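Long-range contact in beta-fructofuranosidase (Bifidobacterium adolescentis, PDB 6NOB), which probably hydrolyses terminal non-reducing beta-fructofuranoside residues, as in sucrose: residues A[309-321]-A[360-372]. Numbering follows the deposited sequence.
Sequences PGISTQNTGGWFT and GPVLADFGHQIAR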
loop_
_atom_site.group_PDB
_atom_site.type_symbol
_atom_site.label_atom_id
_atom_site.label_comp_id
_atom_site.label_asym_id
_atom_site.label_seq_id
_atom_site.Cartn_x
_atom_site.Cartn_y
_atom_site.Cartn_z
ATOM N N PRO A 309 -6.127 -8.180 29.336
ATOM C CA PRO A 309 -5.500 -7.309 28.336
ATOM C C PRO A 309 -4.716 -8.114 27.313
ATOM O O PRO A 309 -4.315 -9.256 27.547
ATOM C CB PRO A 309 -4.569 -6.415 29.166
ATOM C CG PRO A 309 -5.069 -6.530 30.572
ATOM C CD PRO A 309 -5.621 -7.916 30.692
ATOM N N GLY A 310 -4.500 -7.490 26.157
ATOM C CA GLY A 310 -3.822 -8.129 25.052
ATOM C C GLY A 310 -4.718 -8.906 24.114
ATOM O O GLY A 310 -4.214 -9.498 23.150
ATOM N N ILE A 311 -6.028 -8.926 24.360
ATOM C CA ILE A 311 -6.975 -9.685 23.554
ATOM C C ILE A 311 -8.118 -8.766 23.153
ATOM O O ILE A 311 -8.727 -8.115 24.008
ATOM C CB ILE A 311 -7.516 -10.912 24.314
ATOM C CG1 ILE A 311 -6.379 -11.878 24.652
ATOM C CG2 ILE A 311 -8.602 -11.606 23.506
ATOM C CD1 ILE A 311 -6.657 -12.730 25.865
ATOM N N SER A 312 -8.406 -8.709 21.858
ATOM C CA SER A 312 -9.573 -8.006 21.347
ATOM C C SER A 312 -10.662 -9.033 21.068
ATOM O O SER A 312 -10.401 -10.062 20.435
ATOM C CB SER A 312 -9.228 -7.215 20.083
ATOM O OG SER A 312 -10.366 -7.009 19.268
ATOM N N THR A 313 -11.875 -8.760 21.552
ATOM C CA THR A 313 -12.941 -9.751 21.545
ATOM C C THR A 313 -14.103 -9.422 20.618
ATOM O O THR A 313 -14.987 -10.271 20.455
ATOM C CB THR A 313 -13.495 -9.955 22.965
ATOM O OG1 THR A 313 -13.992 -8.711 23.473
ATOM C CG2 THR A 313 -12.416 -10.490 23.897
ATOM N N GLN A 314 -14.144 -8.234 20.016
ATOM C CA GLN A 314 -15.275 -7.900 19.157
ATOM C C GLN A 314 -15.290 -8.808 17.933
ATOM O O GLN A 314 -14.277 -8.966 17.246
ATOM C CB GLN A 314 -15.240 -6.434 18.729
ATOM C CG GLN A 314 -16.620 -5.930 18.297
ATOM C CD GLN A 314 -16.578 -4.649 17.484
ATOM O OE1 GLN A 314 -15.831 -3.720 17.796
ATOM N NE2 GLN A 314 -17.387 -4.594 16.430
ATOM N N ASN A 315 -16.446 -9.406 17.668
ATOM C CA ASN A 315 -16.610 -10.390 16.604
ATOM C C ASN A 315 -17.558 -9.809 15.566
ATOM O O ASN A 315 -18.759 -9.674 15.824
ATOM C CB ASN A 315 -17.143 -11.706 17.169
ATOM C CG ASN A 315 -17.052 -12.850 16.180
ATOM O OD1 ASN A 315 -17.207 -12.662 14.974
ATOM N ND2 ASN A 315 -16.797 -14.048 16.692
ATOM N N THR A 316 -17.027 -9.475 14.393
ATOM C CA THR A 316 -17.843 -8.912 13.325
ATOM C C THR A 316 -18.666 -9.966 12.589
ATOM O O THR A 316 -19.289 -9.641 11.573
ATOM C CB THR A 316 -16.967 -8.126 12.342
ATOM O OG1 THR A 316 -15.911 -8.956 11.858
ATOM C CG2 THR A 316 -16.373 -6.903 13.026
ATOM N N GLY A 317 -18.694 -11.202 13.085
ATOM C CA GLY A 317 -19.656 -12.189 12.631
ATOM C C GLY A 317 -19.505 -12.650 11.199
ATOM O O GLY A 317 -20.500 -13.021 10.569
ATOM N N GLY A 318 -18.291 -12.650 10.669
ATOM C CA GLY A 318 -18.035 -13.087 9.311
ATOM C C GLY A 318 -17.711 -14.561 9.218
ATOM O O GLY A 318 -18.153 -15.373 10.037
ATOM N N TRP A 319 -16.920 -14.916 8.205
ATOM C CA TRP A 319 -16.589 -16.312 7.959
ATOM C C TRP A 319 -15.201 -16.418 7.343
ATOM O O TRP A 319 -14.634 -15.436 6.857
ATOM C CB TRP A 319 -17.625 -16.988 7.051
ATOM C CG TRP A 319 -17.702 -16.426 5.654
ATOM C CD1 TRP A 319 -17.008 -16.853 4.558
ATOM C CD2 TRP A 319 -18.543 -15.354 5.201
ATOM N NE1 TRP A 319 -17.354 -16.108 3.456
ATOM C CE2 TRP A 319 -18.295 -15.182 3.823
ATOM C CE3 TRP A 319 -19.473 -14.518 5.828
ATOM C CZ2 TRP A 319 -18.944 -14.212 3.062
ATOM C CZ3 TRP A 319 -20.118 -13.555 5.069
ATOM C CH2 TRP A 319 -19.850 -13.411 3.701
ATOM N N PHE A 320 -14.663 -17.637 7.372
ATOM C CA PHE A 320 -13.336 -17.929 6.849
ATOM C C PHE A 320 -13.424 -18.390 5.398
ATOM O O PHE A 320 -14.283 -19.202 5.045
ATOM C CB PHE A 320 -12.661 -19.006 7.701
ATOM C CG PHE A 320 -11.402 -19.566 7.096
ATOM C CD1 PHE A 320 -10.185 -18.941 7.303
ATOM C CD2 PHE A 320 -11.435 -20.727 6.336
ATOM C CE1 PHE A 320 -9.023 -19.455 6.752
ATOM C CE2 PHE A 320 -10.279 -21.242 5.780
ATOM C CZ PHE A 320 -9.071 -20.606 5.991
ATOM N N THR A 321 -12.516 -17.877 4.567
ATOM C CA THR A 321 -12.429 -18.244 3.158
ATOM C C THR A 321 -11.120 -17.705 2.601
ATOM O O THR A 321 -10.704 -16.607 2.970
ATOM C CB THR A 321 -13.617 -17.683 2.361
ATOM O OG1 THR A 321 -13.357 -17.805 0.958
ATOM C CG2 THR A 321 -13.868 -16.218 2.711
ATOM N N GLY A 360 6.463 -11.289 23.732
ATOM C CA GLY A 360 5.150 -11.884 23.756
ATOM C C GLY A 360 4.205 -11.189 22.799
ATOM O O GLY A 360 4.545 -10.173 22.182
ATOM N N PRO A 361 2.996 -11.732 22.643
ATOM C CA PRO A 361 1.994 -11.080 21.785
ATOM C C PRO A 361 1.397 -9.864 22.477
ATOM O O PRO A 361 0.746 -9.983 23.517
ATOM C CB PRO A 361 0.947 -12.179 21.570
ATOM C CG PRO A 361 1.062 -13.038 22.788
ATOM C CD PRO A 361 2.527 -13.030 23.159
ATOM N N VAL A 362 1.624 -8.685 21.893
ATOM C CA VAL A 362 1.015 -7.472 22.431
ATOM C C VAL A 362 -0.485 -7.467 22.164
ATOM O O VAL A 362 -1.252 -6.832 22.899
ATOM C CB VAL A 362 1.704 -6.222 21.845
ATOM C CG1 VAL A 362 1.379 -6.069 20.368
ATOM C CG2 VAL A 362 1.309 -4.971 22.615
ATOM N N LEU A 363 -0.930 -8.185 21.133
ATOM C CA LEU A 363 -2.333 -8.209 20.749
ATOM C C LEU A 363 -2.649 -9.527 20.058
ATOM O O LEU A 363 -1.875 -10.000 19.222
ATOM C CB LEU A 363 -2.678 -7.036 19.821
ATOM C CG LEU A 363 -4.122 -6.972 19.318
ATOM C CD1 LEU A 363 -5.068 -6.674 20.468
ATOM C CD2 LEU A 363 -4.276 -5.938 18.211
ATOM N N ALA A 364 -3.784 -10.116 20.422
ATOM C CA ALA A 364 -4.341 -11.264 19.722
ATOM C C ALA A 364 -5.820 -10.998 19.491
ATOM O O ALA A 364 -6.522 -10.559 20.408
ATOM C CB ALA A 364 -4.141 -12.563 20.513
ATOM N N ASP A 365 -6.291 -11.249 18.272
ATOM C CA ASP A 365 -7.672 -10.954 17.892
ATOM C C ASP A 365 -8.486 -12.239 18.006
ATOM O O ASP A 365 -8.640 -12.986 17.040
ATOM C CB ASP A 365 -7.736 -10.371 16.484
ATOM C CG ASP A 365 -9.072 -9.710 16.182
ATOM O OD1 ASP A 365 -10.065 -10.012 16.879
ATOM O OD2 ASP A 365 -9.134 -8.895 15.238
ATOM N N PHE A 366 -9.021 -12.493 19.202
ATOM C CA PHE A 366 -9.872 -13.660 19.391
ATOM C C PHE A 366 -11.278 -13.443 18.856
ATOM O O PHE A 366 -11.965 -14.422 18.544
ATOM C CB PHE A 366 -9.927 -14.051 20.868
ATOM C CG PHE A 366 -8.895 -15.068 21.252
ATOM C CD1 PHE A 366 -7.610 -14.674 21.596
ATOM C CD2 PHE A 366 -9.198 -16.422 21.245
ATOM C CE1 PHE A 366 -6.651 -15.610 21.939
ATOM C CE2 PHE A 366 -8.246 -17.362 21.586
ATOM C CZ PHE A 366 -6.971 -16.956 21.935
ATOM N N GLY A 367 -11.720 -12.189 18.736
ATOM C CA GLY A 367 -12.978 -11.928 18.061
ATOM C C GLY A 367 -12.963 -12.381 16.616
ATOM O O GLY A 367 -14.004 -12.748 16.065
ATOM N N HIS A 368 -11.792 -12.379 15.990
ATOM C CA HIS A 368 -11.617 -12.823 14.613
ATOM C C HIS A 368 -10.603 -13.958 14.537
ATOM O O HIS A 368 -9.749 -13.999 13.650
ATOM C CB HIS A 368 -11.202 -11.657 13.720
ATOM C CG HIS A 368 -12.188 -10.532 13.709
ATOM N ND1 HIS A 368 -11.968 -9.341 14.370
ATOM C CD2 HIS A 368 -13.409 -10.422 13.134
ATOM C CE1 HIS A 368 -13.007 -8.545 14.194
ATOM N NE2 HIS A 368 -13.895 -9.177 13.448
ATOM N N GLN A 369 -10.700 -14.906 15.471
ATOM C CA GLN A 369 -9.724 -15.985 15.542
ATOM C C GLN A 369 -9.811 -16.948 14.367
ATOM O O GLN A 369 -8.866 -17.715 14.151
ATOM C CB GLN A 369 -9.886 -16.748 16.856
ATOM C CG GLN A 369 -11.062 -17.687 16.898
ATOM C CD GLN A 369 -10.937 -18.695 18.020
ATOM O OE1 GLN A 369 -11.631 -18.603 19.034
ATOM N NE2 GLN A 369 -10.042 -19.660 17.847
ATOM N N ILE A 370 -10.904 -16.933 13.602
ATOM C CA ILE A 370 -10.965 -17.783 12.420
ATOM C C ILE A 370 -10.132 -17.226 11.273
ATOM O O ILE A 370 -9.847 -17.956 10.316
ATOM C CB ILE A 370 -12.417 -18.005 11.961
ATOM C CG1 ILE A 370 -13.092 -16.673 11.629
ATOM C CG2 ILE A 370 -13.204 -18.751 13.025
ATOM C CD1 ILE A 370 -14.489 -16.835 11.068
ATOM N N ALA A 371 -9.732 -15.957 11.335
ATOM C CA ALA A 371 -8.813 -15.432 10.335
ATOM C C ALA A 371 -7.481 -16.167 10.421
ATOM O O ALA A 371 -7.045 -16.581 11.499
ATOM C CB ALA A 371 -8.605 -13.928 10.527
ATOM N N ARG A 372 -6.834 -16.337 9.265
ATOM C CA ARG A 372 -5.612 -17.137 9.213
ATOM C C ARG A 372 -4.498 -16.504 10.036
ATOM O O ARG A 372 -3.891 -17.162 10.890
ATOM C CB ARG A 372 -5.152 -17.323 7.769
ATOM C CG ARG A 372 -3.814 -18.046 7.675
ATOM C CD ARG A 372 -3.165 -17.891 6.317
ATOM N NE ARG A 372 -1.875 -18.572 6.265
ATOM C CZ ARG A 372 -1.710 -19.819 5.838
ATOM N NH1 ARG A 372 -2.758 -20.519 5.422
ATOM N NH2 ARG A 372 -0.502 -20.366 5.826
HETATM O O HOH W 1 -1.868 -11.122 23.311
HETATM O O HOH W 2 -11.594 -8.001 17.431
#
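Ile311 pairs with Ala364, and Ser312 with Asp365, in two consecutive parallel bridges. Their evidence is a ladder of backbone hydrogen bonds: Ala364 N gives to Gly310 O at 2.8 Å, and Ser312 N to Ala364 O at 3.0 Å. The next rung lies past the strand end, where Gly367 N gives a hydrogen bond to Ser312 O. Beside the ladder, Ile311 CG2 meets Phe366 CD1 at 3.7 Å. Gly367 sits so close under 313-315 that a CB there would clash with Gln314 O, and its CA makes a CA-H...O contact with that oxygen at 3.3 Å.

Followed from CB, the ring of His368 is set anti to the carbonyl carbon (chi1 -59°), bringing its far end close to 314-316. ND1 turns back to its own segment and gives a hydrogen bond to Asp365 OD2 on the syn side (3.0 Å), 30° out of the carboxylate plane; Tyr408 OH also bonds that oxygen. CE1 lies 3.3 Å from Gln314 O, and CD2 is next to Thr316 OG1. At the tip, NE2 is hydrogen-bonded to Thr316 OG1 at 2.6 Å, the hydroxyl approaching the ring edge near its plane and also bonding Tyr395 OH. A leucine here would probably leave Asp365 and Thr316 each without its imidazole partner. Beside this ring, a water gives hydrogen bonds to Gln314 O and Asp365 OD1.

Farther on, Phe320 CD1 comes within 3.2 Å of Ile370 O. Segment 309-321 thus joins two sheets, probably blades of the five-bladed beta-propeller that forms the catalytic domain in family 32: strand 311-312 is an outermost strand of a mixed sheet, parallel to 357-365, whereas 319-320 pairs antiparallel with 385-396; Ser312 and Leu363 both rest on strands 405-415 and 418-428.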